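Local coordinates for protein thiazoline oxidase/subtilisin-like protease (Prochloron didemni, PDB 4H6X) that is the subtilisin-like protease of patellamide maturation, probably cleaving its precursor peptide and joining the freed ends into a macrocycle by transamidation, at residues Phe58-Glu63 with Ile160-Glu165; Val36-Asp41 with Leu154-Ala159; Ser78-Gly83 with Glu266-Thr271; Asn107-His112 with Thr273-Pro278; Ala285-Leu290 with Lys337-Gln342. One frame throughout, in Å; residues are numbered along the deposited sequence.

Interaction 1: residues Phe58-Glu63 with Ile160-Glu165; sequences FPYWHE and IDLALE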
# COMPACT_ATOMS: atom_id res chain seq x y z
N PHE A 58 -17.15 -5.29 -0.02
CA PHE A 58 -17.00 -6.36 0.97
C PHE A 58 -17.18 -7.70 0.29
O PHE A 58 -18.14 -7.87 -0.44
CB PHE A 58 -18.02 -6.22 2.12
CG PHE A 58 -17.79 -5.03 2.99
CD1 PHE A 58 -17.04 -5.14 4.15
CD2 PHE A 58 -18.30 -3.79 2.65
CE1 PHE A 58 -16.81 -4.03 4.95
CE2 PHE A 58 -18.08 -2.68 3.44
CZ PHE A 58 -17.33 -2.80 4.59
N PRO A 59 -16.26 -8.65 0.53
CA PRO A 59 -16.43 -9.99 -0.07
C PRO A 59 -17.81 -10.52 0.32
O PRO A 59 -18.11 -10.62 1.51
CB PRO A 59 -15.31 -10.81 0.60
CG PRO A 59 -14.30 -9.80 1.02
CD PRO A 59 -15.09 -8.58 1.41
N TYR A 60 -18.63 -10.86 -0.67
CA TYR A 60 -20.02 -11.24 -0.41
C TYR A 60 -20.15 -12.59 0.30
O TYR A 60 -21.22 -12.92 0.84
CB TYR A 60 -20.80 -11.21 -1.71
CG TYR A 60 -20.19 -12.07 -2.81
CD1 TYR A 60 -20.55 -13.40 -2.95
CD2 TYR A 60 -19.23 -11.55 -3.67
CE1 TYR A 60 -20.00 -14.19 -3.93
CE2 TYR A 60 -18.66 -12.33 -4.67
CZ TYR A 60 -19.05 -13.65 -4.79
OH TYR A 60 -18.49 -14.44 -5.74
N TRP A 61 -19.08 -13.37 0.27
CA TRP A 61 -19.03 -14.67 0.95
C TRP A 61 -18.67 -14.59 2.44
O TRP A 61 -18.64 -15.61 3.12
CB TRP A 61 -18.10 -15.65 0.20
CG TRP A 61 -16.64 -15.22 0.13
CD1 TRP A 61 -15.64 -15.57 1.00
CD2 TRP A 61 -16.03 -14.40 -0.88
NE1 TRP A 61 -14.45 -14.99 0.60
CE2 TRP A 61 -14.67 -14.27 -0.54
CE3 TRP A 61 -16.52 -13.76 -2.03
CZ2 TRP A 61 -13.77 -13.51 -1.33
CZ3 TRP A 61 -15.62 -12.99 -2.82
CH2 TRP A 61 -14.27 -12.88 -2.45
N HIS A 62 -18.41 -13.38 2.94
CA HIS A 62 -18.18 -13.17 4.38
C HIS A 62 -19.47 -12.87 5.13
O HIS A 62 -20.31 -12.13 4.64
CB HIS A 62 -17.20 -12.02 4.63
CG HIS A 62 -15.81 -12.29 4.17
ND1 HIS A 62 -14.86 -11.30 4.06
CD2 HIS A 62 -15.21 -13.44 3.77
CE1 HIS A 62 -13.72 -11.83 3.64
NE2 HIS A 62 -13.90 -13.13 3.45
N GLU A 63 -19.62 -13.43 6.33
CA GLU A 63 -20.64 -12.97 7.27
C GLU A 63 -20.21 -11.59 7.77
O GLU A 63 -19.05 -11.41 8.14
CB GLU A 63 -20.79 -13.94 8.44
CG GLU A 63 -21.49 -15.26 8.11
CD GLU A 63 -22.97 -15.10 7.74
OE1 GLU A 63 -23.59 -14.07 8.09
OE2 GLU A 63 -23.51 -16.03 7.10
N ILE A 160 -8.78 -12.20 -4.70
CA ILE A 160 -8.03 -11.81 -5.91
C ILE A 160 -8.93 -11.95 -7.16
O ILE A 160 -8.98 -11.02 -7.97
CB ILE A 160 -6.69 -12.58 -6.02
CG1 ILE A 160 -5.71 -12.03 -4.98
CG2 ILE A 160 -6.07 -12.47 -7.42
CD1 ILE A 160 -4.52 -12.95 -4.70
N ASP A 161 -9.66 -13.08 -7.28
CA ASP A 161 -10.57 -13.27 -8.42
C ASP A 161 -11.58 -12.15 -8.44
O ASP A 161 -11.90 -11.64 -9.50
CB ASP A 161 -11.33 -14.61 -8.38
CG ASP A 161 -10.45 -15.79 -8.71
OD1 ASP A 161 -9.49 -15.62 -9.50
OD2 ASP A 161 -10.69 -16.88 -8.16
N LEU A 162 -12.12 -11.78 -7.26
CA LEU A 162 -13.05 -10.66 -7.19
C LEU A 162 -12.37 -9.33 -7.59
O LEU A 162 -12.93 -8.55 -8.35
CB LEU A 162 -13.69 -10.53 -5.80
CG LEU A 162 -14.75 -9.42 -5.64
CD1 LEU A 162 -15.86 -9.52 -6.69
CD2 LEU A 162 -15.32 -9.47 -4.23
N ALA A 163 -11.20 -9.06 -7.04
CA ALA A 163 -10.44 -7.84 -7.37
C ALA A 163 -10.22 -7.70 -8.88
O ALA A 163 -10.35 -6.60 -9.42
CB ALA A 163 -9.10 -7.85 -6.65
N LEU A 164 -9.87 -8.81 -9.55
CA LEU A 164 -9.75 -8.82 -11.01
C LEU A 164 -11.05 -8.39 -11.70
O LEU A 164 -11.04 -7.52 -12.57
CB LEU A 164 -9.33 -10.21 -11.50
CG LEU A 164 -7.88 -10.58 -11.26
CD1 LEU A 164 -7.65 -12.04 -11.65
CD2 LEU A 164 -6.93 -9.64 -12.01
N GLU A 165 -12.16 -8.98 -11.27
CA GLU A 165 -13.46 -8.64 -11.85
C GLU A 165 -13.86 -7.19 -11.59
O GLU A 165 -14.57 -6.57 -12.38
CB GLU A 165 -14.54 -9.61 -11.33
CG GLU A 165 -15.78 -9.63 -12.19
CD GLU A 165 -15.46 -10.08 -13.62
OE1 GLU A 165 -14.46 -10.79 -13.81
OE2 GLU A 165 -16.21 -9.72 -14.53
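Leu162 reaches out from its helix to the tryptophan of the turn at 59-62. Its CB already lies 4.1 Å from Trp61 CH2. Because CG stands anti to the backbone N (chi1 -177°), the branch extends away from the helix, and the leucine and the indole run antiparallel alongside one another. The tip does most of the touching: Leu162 CD2 sits 3.8 Å from Trp61 CZ3, obliquely to the indole. The same methyl also comes near Pro59 CA and Tyr60 CE2. Helix 154-165 covers the parallel sheet of the subtilase fold, and the turn belongs to the loop that leaves an edge strand of the sheet, 53-56, so this contact ties that loop to the flank of the helix. Pro59 to His62 form a type I beta turn, closed by His62 N to Pro59 O at 3.1 Å. Within it, Trp61 CE3 lies 3.6 Å above the centre of the Tyr60 ring, and Pro59 CB covers one indole face 3.6 Å from its plane, offset toward the rim. Two residues from the same helix hold the indole as well: Asn155 OD1 accepts from Trp61 NE1, and Arg158 makes a cation-pi contact.

Interaction 2: residues Val36-Asp41 with Leu154-Ala159; sequences VIIDGD and LNLARA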
# COMPACT_ATOMS: atom_id res chain seq x y z
N VAL A 36 -6.88 -2.11 -5.97
CA VAL A 36 -7.74 -2.84 -5.03
C VAL A 36 -6.88 -3.25 -3.85
O VAL A 36 -5.85 -3.91 -4.01
CB VAL A 36 -8.43 -4.07 -5.67
CG1 VAL A 36 -9.30 -4.79 -4.64
CG2 VAL A 36 -9.30 -3.64 -6.86
N ILE A 37 -7.33 -2.86 -2.66
CA ILE A 37 -6.59 -3.11 -1.44
C ILE A 37 -7.26 -4.21 -0.64
O ILE A 37 -8.39 -4.05 -0.14
CB ILE A 37 -6.48 -1.82 -0.58
CG1 ILE A 37 -5.74 -0.72 -1.38
CG2 ILE A 37 -5.78 -2.09 0.74
CD1 ILE A 37 -5.74 0.64 -0.67
N ILE A 38 -6.57 -5.34 -0.56
CA ILE A 38 -7.01 -6.48 0.22
C ILE A 38 -6.40 -6.37 1.61
O ILE A 38 -5.20 -6.66 1.81
CB ILE A 38 -6.67 -7.82 -0.49
CG1 ILE A 38 -7.35 -7.86 -1.88
CG2 ILE A 38 -7.05 -9.01 0.39
CD1 ILE A 38 -6.97 -9.06 -2.74
N ASP A 39 -7.21 -5.93 2.57
CA ASP A 39 -6.71 -5.61 3.91
C ASP A 39 -7.94 -5.54 4.81
O ASP A 39 -8.98 -6.12 4.49
CB ASP A 39 -5.95 -4.27 3.86
CG ASP A 39 -5.00 -4.06 5.05
OD1 ASP A 39 -5.24 -4.62 6.16
OD2 ASP A 39 -4.03 -3.29 4.89
N GLY A 40 -7.83 -4.83 5.93
CA GLY A 40 -8.99 -4.61 6.83
C GLY A 40 -9.94 -3.54 6.32
O GLY A 40 -9.91 -3.14 5.15
N ASP A 41 -10.80 -3.07 7.23
CA ASP A 41 -11.84 -2.11 6.93
C ASP A 41 -11.39 -0.71 7.39
O ASP A 41 -11.35 -0.45 8.59
CB ASP A 41 -13.14 -2.53 7.63
CG ASP A 41 -14.34 -1.71 7.20
OD1 ASP A 41 -14.20 -0.85 6.32
OD2 ASP A 41 -15.43 -1.92 7.75
N LEU A 154 -7.28 -19.91 0.46
CA LEU A 154 -8.55 -19.98 -0.27
C LEU A 154 -9.27 -18.63 -0.29
O LEU A 154 -9.70 -18.16 -1.35
CB LEU A 154 -9.46 -21.05 0.31
CG LEU A 154 -10.93 -21.06 -0.13
CD1 LEU A 154 -11.08 -21.10 -1.65
CD2 LEU A 154 -11.65 -22.24 0.52
N ASN A 155 -9.39 -18.01 0.88
CA ASN A 155 -10.05 -16.71 0.97
C ASN A 155 -9.31 -15.64 0.18
O ASN A 155 -9.93 -14.80 -0.48
CB ASN A 155 -10.20 -16.28 2.42
CG ASN A 155 -10.99 -14.99 2.56
OD1 ASN A 155 -12.15 -14.92 2.16
ND2 ASN A 155 -10.35 -13.96 3.11
N LEU A 156 -7.98 -15.67 0.23
CA LEU A 156 -7.19 -14.71 -0.52
C LEU A 156 -7.36 -14.93 -2.03
O LEU A 156 -7.50 -13.97 -2.79
CB LEU A 156 -5.73 -14.74 -0.08
CG LEU A 156 -4.77 -13.72 -0.72
CD1 LEU A 156 -5.28 -12.27 -0.70
CD2 LEU A 156 -3.43 -13.83 -0.01
N ALA A 157 -7.37 -16.19 -2.45
CA ALA A 157 -7.61 -16.53 -3.85
C ALA A 157 -8.96 -15.98 -4.33
O ALA A 157 -9.06 -15.36 -5.38
CB ALA A 157 -7.56 -18.04 -4.06
N ARG A 158 -10.00 -16.22 -3.54
CA ARG A 158 -11.33 -15.70 -3.84
C ARG A 158 -11.34 -14.16 -3.92
O ARG A 158 -11.96 -13.57 -4.80
CB ARG A 158 -12.33 -16.21 -2.81
CG ARG A 158 -12.49 -17.73 -2.81
CD ARG A 158 -13.52 -18.19 -1.78
NE ARG A 158 -14.91 -17.93 -2.22
CZ ARG A 158 -15.99 -18.31 -1.53
NH1 ARG A 158 -15.87 -18.94 -0.36
NH2 ARG A 158 -17.20 -18.06 -2.02
N ALA A 159 -10.65 -13.52 -2.98
CA ALA A 159 -10.51 -12.05 -2.99
C ALA A 159 -9.84 -11.52 -4.27
O ALA A 159 -10.26 -10.51 -4.83
CB ALA A 159 -9.76 -11.59 -1.76
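Ile38 uses both ends of its branched side chain on the helix: CG2 lies 3.9 Å from Leu156 CD1, while CD1 lies 3.9 Å from Ala159 CB. The torsions explain this double reach. CG1 is anti to the carbonyl carbon (chi1 -59°) and the chain then runs on extended through chi2, carrying CD1 forward to the methyl of Ala159 and to Ala159 C, 4.1 Å from Ile38 CD1. Leu156 leaves its backbone neither toward nor away from the strand, yet with CG anti to the backbone N (chi1 -177°) its end comes in; its CD1 is 4.2 Å from Ile38 CD1 besides touching CG2, and the two side chains cross obliquely. Ala159 offers just one methyl, which lets the strand and helix come to 7.3 Å between Ile38 CA and Ala159 CA. This belongs to the core of the alpha/beta subtilase fold. Strand 34-39 runs between strands 133-138 and 170-173, and helix 154-165 is part of the beta-alpha-beta crossover that joins those two neighbours, passing over the strand between them. Ile37 faces the other side of the sheet, onto Thr114 and Ile117 of helix 101-118. Just past Ile38 the strand delivers Asp39, probably the acid of a catalytic triad. Its OD1 takes Gly40 N at 2.6 Å, met on the anti side and 29° out of the carboxylate plane, while OD2 accepts from His109 ND1. Bonds at both oxygens help to fix the rotation of the carboxylate.

Interaction 3: residues Ser78-Gly83 with Glu266-Thr271; sequences SIRDQG and EPVRLT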
# COMPACT_ATOMS: atom_id res chain seq x y z
N SER A 78 -4.24 4.15 22.58
CA SER A 78 -3.59 4.54 23.83
C SER A 78 -2.42 3.62 24.16
O SER A 78 -1.33 4.08 24.51
CB SER A 78 -4.58 4.56 25.01
OG SER A 78 -3.87 4.51 26.24
N ILE A 79 -2.64 2.31 24.03
CA ILE A 79 -1.58 1.32 24.22
C ILE A 79 -0.40 1.52 23.25
O ILE A 79 0.76 1.42 23.66
CB ILE A 79 -2.15 -0.12 24.13
CG1 ILE A 79 -3.05 -0.40 25.35
CG2 ILE A 79 -1.04 -1.16 24.07
CD1 ILE A 79 -4.01 -1.56 25.18
N ARG A 80 -0.69 1.83 21.99
CA ARG A 80 0.38 2.14 21.02
C ARG A 80 1.13 3.41 21.43
O ARG A 80 2.35 3.43 21.47
CB ARG A 80 -0.20 2.30 19.62
CG ARG A 80 0.79 2.84 18.60
CD ARG A 80 0.03 3.38 17.40
NE ARG A 80 -0.23 2.32 16.47
CZ ARG A 80 -1.24 2.26 15.60
NH1 ARG A 80 -2.18 3.19 15.53
NH2 ARG A 80 -1.29 1.20 14.82
N ASP A 81 0.38 4.47 21.72
CA ASP A 81 0.94 5.76 22.16
C ASP A 81 1.84 5.65 23.40
O ASP A 81 2.79 6.42 23.55
CB ASP A 81 -0.16 6.79 22.36
CG ASP A 81 -0.83 7.21 21.05
OD1 ASP A 81 -0.31 6.86 19.96
OD2 ASP A 81 -1.87 7.90 21.11
N GLN A 82 1.55 4.68 24.27
CA GLN A 82 2.33 4.41 25.46
C GLN A 82 3.65 3.74 25.15
O GLN A 82 4.58 3.78 25.96
CB GLN A 82 1.55 3.50 26.42
CG GLN A 82 0.38 4.19 27.12
CD GLN A 82 -0.39 3.21 27.96
OE1 GLN A 82 0.20 2.45 28.74
NE2 GLN A 82 -1.70 3.17 27.78
N GLY A 83 3.72 3.08 23.99
CA GLY A 83 4.96 2.45 23.55
C GLY A 83 5.21 1.12 24.23
O GLY A 83 6.36 0.68 24.30
N GLU A 266 -5.69 12.62 13.90
CA GLU A 266 -4.25 12.60 14.17
C GLU A 266 -3.56 11.40 13.50
O GLU A 266 -3.94 10.26 13.73
CB GLU A 266 -3.99 12.59 15.68
CG GLU A 266 -2.53 12.68 16.10
CD GLU A 266 -2.33 12.63 17.62
OE1 GLU A 266 -3.33 12.52 18.37
OE2 GLU A 266 -1.16 12.70 18.07
N PRO A 267 -2.55 11.67 12.66
CA PRO A 267 -1.84 10.56 12.01
C PRO A 267 -0.80 9.92 12.92
O PRO A 267 -0.55 10.42 14.01
CB PRO A 267 -1.18 11.23 10.80
CG PRO A 267 -1.03 12.67 11.19
CD PRO A 267 -2.18 12.98 12.09
N VAL A 268 -0.21 8.82 12.47
CA VAL A 268 0.79 8.10 13.27
C VAL A 268 1.85 7.51 12.34
O VAL A 268 1.54 7.12 11.22
CB VAL A 268 0.14 7.00 14.16
CG1 VAL A 268 -0.56 5.91 13.33
CG2 VAL A 268 1.15 6.40 15.11
N ARG A 269 3.09 7.48 12.81
CA ARG A 269 4.17 6.88 12.06
C ARG A 269 4.43 5.44 12.49
O ARG A 269 4.60 5.15 13.68
CB ARG A 269 5.44 7.74 12.15
CG ARG A 269 5.25 9.11 11.53
CD ARG A 269 6.56 9.88 11.37
NE ARG A 269 6.31 11.19 10.76
CZ ARG A 269 6.49 11.48 9.48
NH1 ARG A 269 6.94 10.56 8.62
NH2 ARG A 269 6.21 12.70 9.05
N LEU A 270 4.43 4.53 11.52
CA LEU A 270 4.59 3.11 11.79
C LEU A 270 5.72 2.56 10.94
O LEU A 270 6.12 3.18 9.96
CB LEU A 270 3.28 2.35 11.50
CG LEU A 270 2.02 2.77 12.27
CD1 LEU A 270 0.82 1.94 11.82
CD2 LEU A 270 2.25 2.60 13.76
N THR A 271 6.21 1.38 11.32
CA THR A 271 7.38 0.78 10.73
C THR A 271 7.09 -0.69 10.40
O THR A 271 6.49 -1.39 11.21
CB THR A 271 8.60 0.95 11.67
OG1 THR A 271 8.91 2.34 11.76
CG2 THR A 271 9.85 0.22 11.16
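A surface contact of one arginine against two aliphatic side chains joins the last turn of helix 70-82 to strand 268-270, one half of a short antiparallel pair with strand 257-259. Arg80 does all the touching from the helix side. Its CG is anti to the backbone N (chi1 170°), and the chain stays extended until a bend at chi3 (-86°); the arginine side chain crosses that of Leu270 at about a right angle. Leu270 CD2 lies over one face of the guanidinium, 3.7 Å from Arg80 NE, while Leu270 CD1 is 3.7 Å from Arg80 NH2. Val268, two residues earlier, meets the arginine obliquely: CG1 is 3.9 Å from Arg80 NH1, and CG2 is 4.0 Å from Arg80 CD. The helix ends at Gly83, whose positive phi and two bonds back into the last turn, the one to Ile79 O weak, make a Schellman motif. Arg80 NH2 forms a salt bridge with Asp108 on helix 101-118. The guanidinium is thus used in two ways, its flat face against methyls and an N-H on a carboxylate, so its charge is probably balanced by Asp108 while the strand adds apolar cover.

Interaction 4: residues Asn107-His112 with Thr273-Pro278; sequences NDHACH and TSMAAP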
# COMPACT_ATOMS: atom_id res chain seq x y z
N ASN A 107 -7.84 -3.53 10.78
CA ASN A 107 -8.56 -2.33 10.33
C ASN A 107 -7.69 -1.09 10.46
O ASN A 107 -7.73 -0.19 9.61
CB ASN A 107 -9.86 -2.14 11.10
CG ASN A 107 -10.83 -3.27 10.86
OD1 ASN A 107 -10.73 -4.01 9.87
ND2 ASN A 107 -11.80 -3.43 11.77
N ASP A 108 -6.90 -1.06 11.53
CA ASP A 108 -5.95 0.03 11.75
C ASP A 108 -4.94 0.06 10.59
O ASP A 108 -4.63 1.12 10.04
CB ASP A 108 -5.23 -0.18 13.09
CG ASP A 108 -4.17 0.86 13.34
OD1 ASP A 108 -4.53 1.94 13.83
OD2 ASP A 108 -2.98 0.59 13.06
N HIS A 109 -4.45 -1.12 10.23
CA HIS A 109 -3.47 -1.29 9.15
C HIS A 109 -4.06 -0.80 7.81
O HIS A 109 -3.41 -0.09 7.04
CB HIS A 109 -3.07 -2.76 9.09
CG HIS A 109 -1.95 -3.05 8.16
ND1 HIS A 109 -2.14 -3.33 6.82
CD2 HIS A 109 -0.61 -3.13 8.37
CE1 HIS A 109 -0.97 -3.54 6.25
NE2 HIS A 109 -0.03 -3.43 7.17
N ALA A 110 -5.32 -1.17 7.55
CA ALA A 110 -6.05 -0.71 6.39
C ALA A 110 -6.14 0.81 6.32
O ALA A 110 -5.99 1.38 5.24
CB ALA A 110 -7.45 -1.32 6.37
N CYS A 111 -6.40 1.48 7.45
CA CYS A 111 -6.49 2.95 7.43
C CYS A 111 -5.16 3.55 7.02
O CYS A 111 -5.12 4.49 6.24
CB CYS A 111 -6.85 3.54 8.79
SG CYS A 111 -8.55 3.24 9.33
N HIS A 112 -4.10 3.01 7.60
CA HIS A 112 -2.76 3.50 7.37
C HIS A 112 -2.35 3.29 5.91
O HIS A 112 -1.97 4.23 5.22
CB HIS A 112 -1.77 2.78 8.30
CG HIS A 112 -0.53 3.57 8.58
ND1 HIS A 112 0.55 3.58 7.73
CD2 HIS A 112 -0.21 4.39 9.61
CE1 HIS A 112 1.49 4.36 8.23
NE2 HIS A 112 1.06 4.86 9.38
N THR A 273 7.57 -3.91 6.78
CA THR A 273 7.57 -4.13 5.33
C THR A 273 6.22 -3.82 4.72
O THR A 273 6.16 -3.40 3.57
CB THR A 273 7.96 -5.56 4.90
OG1 THR A 273 7.10 -6.52 5.53
CG2 THR A 273 9.42 -5.85 5.22
N SER A 274 5.15 -4.02 5.49
CA SER A 274 3.81 -3.70 5.01
C SER A 274 3.51 -2.20 5.06
O SER A 274 2.46 -1.76 4.61
CB SER A 274 2.75 -4.52 5.75
OG SER A 274 2.50 -4.00 7.04
N MET A 275 4.46 -1.42 5.60
CA MET A 275 4.44 0.05 5.51
C MET A 275 5.16 0.49 4.22
O MET A 275 4.81 1.50 3.61
CB MET A 275 5.11 0.68 6.73
CG MET A 275 4.41 0.43 8.06
SD MET A 275 2.75 1.10 7.98
CE MET A 275 1.79 -0.41 7.88
N ALA A 276 6.16 -0.28 3.82
CA ALA A 276 6.90 -0.00 2.59
C ALA A 276 6.13 -0.41 1.32
O ALA A 276 6.21 0.28 0.32
CB ALA A 276 8.27 -0.69 2.63
N ALA A 277 5.40 -1.52 1.37
CA ALA A 277 4.60 -1.98 0.19
C ALA A 277 3.64 -0.94 -0.39
O ALA A 277 3.62 -0.76 -1.60
CB ALA A 277 3.86 -3.29 0.51
N PRO A 278 2.84 -0.24 0.46
CA PRO A 278 1.94 0.76 -0.13
C PRO A 278 2.66 1.89 -0.84
O PRO A 278 2.11 2.47 -1.78
CB PRO A 278 1.13 1.31 1.06
CG PRO A 278 1.71 0.73 2.29
CD PRO A 278 2.60 -0.43 1.90
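Ser274 and His109 meet as the serine and histidine of a probable catalytic triad, in the Thr-Ser-Met-Ala-Ala-Pro sequence that opens the serine helix of subtilases. The axes of the segments 107-112 and 273-278 cross at -35°, 11.0 Å apart at closest. Thr273, first in line, accepts a bond from Gly207 N at its OG1. Next, Ser274 places OG between its backbone N and carbonyl carbon (chi1 77°), aimed at the ring edge, where it hydrogen-bonds His109 NE2 at 2.6 Å near the ring plane with an angle of 165°. Asp39, at the ND1 side of the ring, would complete the probable relay. With an alanine at His109, Ser274 OG would probably be left without its imidazole partner, and Asp39 without the N-H it receives. Met275 follows, bent at chi2 and chi3 so that it reaches both histidines: its CE is 3.6 Å from His109 NE2, and its SD lies obliquely 3.9 Å from the centroid of the His112 ring. His112 NE2 bonds to Val268 O. After the two alanines comes Pro278, packed on Val113, Thr116 and Ile117; the helix kinks here, where Pro278 N makes no bond to the turn before.

Interaction 5: residues Ala285-Leu290 with Lys337-Gln342; sequences ALLMSL and KVLFGQ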
# COMPACT_ATOMS: atom_id res chain seq x y z
N ALA A 285 1.34 2.91 -9.33
CA ALA A 285 0.13 3.55 -9.87
C ALA A 285 0.41 4.89 -10.57
O ALA A 285 -0.19 5.21 -11.60
CB ALA A 285 -0.90 3.74 -8.77
N LEU A 286 1.31 5.69 -9.99
CA LEU A 286 1.75 6.91 -10.65
C LEU A 286 2.38 6.61 -12.03
O LEU A 286 2.10 7.31 -13.02
CB LEU A 286 2.73 7.68 -9.76
CG LEU A 286 2.24 8.36 -8.47
CD1 LEU A 286 3.37 9.18 -7.85
CD2 LEU A 286 1.02 9.25 -8.68
N LEU A 287 3.20 5.57 -12.11
CA LEU A 287 3.87 5.23 -13.38
C LEU A 287 2.87 4.75 -14.41
O LEU A 287 2.96 5.12 -15.59
CB LEU A 287 4.99 4.21 -13.17
CG LEU A 287 6.19 4.67 -12.32
CD1 LEU A 287 7.09 3.49 -11.96
CD2 LEU A 287 6.98 5.79 -12.99
N MET A 288 1.89 3.96 -13.96
CA MET A 288 0.77 3.58 -14.80
C MET A 288 -0.08 4.79 -15.21
O MET A 288 -0.55 4.86 -16.35
CB MET A 288 -0.13 2.54 -14.10
CG MET A 288 0.50 1.19 -13.84
SD MET A 288 -0.73 0.09 -13.09
CE MET A 288 0.25 -1.41 -13.00
N SER A 289 -0.28 5.73 -14.29
CA SER A 289 -1.02 6.96 -14.62
C SER A 289 -0.37 7.73 -15.78
O SER A 289 -1.05 8.29 -16.64
CB SER A 289 -1.14 7.85 -13.39
OG SER A 289 -1.88 7.17 -12.39
N LEU A 290 0.96 7.72 -15.79
CA LEU A 290 1.75 8.40 -16.82
C LEU A 290 1.65 7.68 -18.18
O LEU A 290 1.67 8.33 -19.23
CB LEU A 290 3.19 8.48 -16.35
CG LEU A 290 3.99 9.76 -16.56
CD1 LEU A 290 3.16 11.00 -16.23
CD2 LEU A 290 5.24 9.67 -15.71
N LYS A 337 13.26 6.75 -16.94
CA LYS A 337 14.07 6.68 -18.15
C LYS A 337 13.72 5.42 -18.95
O LYS A 337 13.56 5.48 -20.17
CB LYS A 337 15.56 6.74 -17.81
CG LYS A 337 16.43 7.15 -18.99
CD LYS A 337 17.47 8.18 -18.57
CE LYS A 337 18.53 7.60 -17.64
NZ LYS A 337 19.01 8.62 -16.66
N VAL A 338 13.57 4.28 -18.27
CA VAL A 338 13.23 3.02 -18.95
C VAL A 338 11.84 3.10 -19.58
O VAL A 338 11.65 2.67 -20.71
CB VAL A 338 13.32 1.80 -18.00
CG1 VAL A 338 12.61 0.58 -18.59
CG2 VAL A 338 14.78 1.45 -17.69
N LEU A 339 10.88 3.65 -18.85
CA LEU A 339 9.49 3.62 -19.29
C LEU A 339 9.17 4.66 -20.35
O LEU A 339 8.41 4.39 -21.26
CB LEU A 339 8.53 3.79 -18.10
CG LEU A 339 8.40 2.58 -17.17
CD1 LEU A 339 7.81 2.99 -15.82
CD2 LEU A 339 7.58 1.49 -17.84
N PHE A 340 9.76 5.85 -20.22
CA PHE A 340 9.37 6.99 -21.04
C PHE A 340 10.55 7.70 -21.72
O PHE A 340 10.34 8.63 -22.51
CB PHE A 340 8.56 8.00 -20.21
CG PHE A 340 7.52 7.37 -19.32
CD1 PHE A 340 6.33 6.89 -19.86
CD2 PHE A 340 7.74 7.25 -17.95
CE1 PHE A 340 5.37 6.30 -19.04
CE2 PHE A 340 6.79 6.67 -17.13
CZ PHE A 340 5.60 6.19 -17.67
N GLY A 341 11.77 7.28 -21.41
CA GLY A 341 12.97 7.92 -21.97
C GLY A 341 13.73 6.97 -22.88
O GLY A 341 13.13 6.17 -23.59
N GLN A 342 15.06 7.08 -22.86
CA GLN A 342 15.92 6.25 -23.69
C GLN A 342 16.92 5.57 -22.77
O GLN A 342 17.99 6.10 -22.53
CB GLN A 342 16.66 7.09 -24.75
CG GLN A 342 15.76 7.80 -25.77
CD GLN A 342 14.92 6.84 -26.59
OE1 GLN A 342 15.41 5.83 -27.10
NE2 GLN A 342 13.63 7.15 -26.73
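Two helices come together with Leu287 CA 8.3 Å from Leu339 CA and Leu290 CA 8.8 Å from Phe340 CA, the second of them ending at Phe340. The phenyl ring of Phe340 is the centrepiece, its CG anti to the carbonyl carbon (chi1 -44°), its ring lying against Leu290 with its tip toward Leu287 O. Leu290 CG sits over one face, 4.0 Å above the plane and offset toward the rim. Leu290 also sends CB to within 3.6 Å of Phe340 CZ and CD2 to 3.7 Å from Phe340 CE2. The opposite face is covered by the ring's own neighbour, Leu339 CB. At the edge, in the ring plane, Phe340 CZ is 3.5 Å from Leu287 O. Leu339 itself crosses Leu287 at about a right angle, the two CD1 atoms 4.0 Å apart. In the fold this packs the C-terminal helix 332-340 against the far end of the helix that carries the probable nucleophile Ser274; Leu23 from helix 20-26 adds to the cluster on the Leu287 and Leu290 side. Replacing Phe340 with an alanine would probably open a gap beside Leu290 and remove the cover on Leu339 CB. No hydrogen bond crosses between the segments, so cohesion here rests on apolar side chains, with a carbonyl oxygen at the ring edge as the one polar touch.

In the fold
Interaction 2 is the buried one, all aliphatic, with a strand of the central sheet against helix 154-165; interaction 1 uses the same helix further along but faces outward, and aromatic groups take over. The two touch through Asn155, which accepts from Trp61 and His62. Interactions 2 and 4 meet where Asp39 joins His109, so the probable triad is assembled from both, near the middle of the molecule. Interaction 3, at the surface, is tied to interaction 4 through Arg80 to Asp108 and Val268 to His112. Interaction 5 is partly buried and well out from the centre of the chain; it shares helix 273-293 with interaction 4, yet their centres are about 25 Å apart, and polar relay gives way to apolar packing.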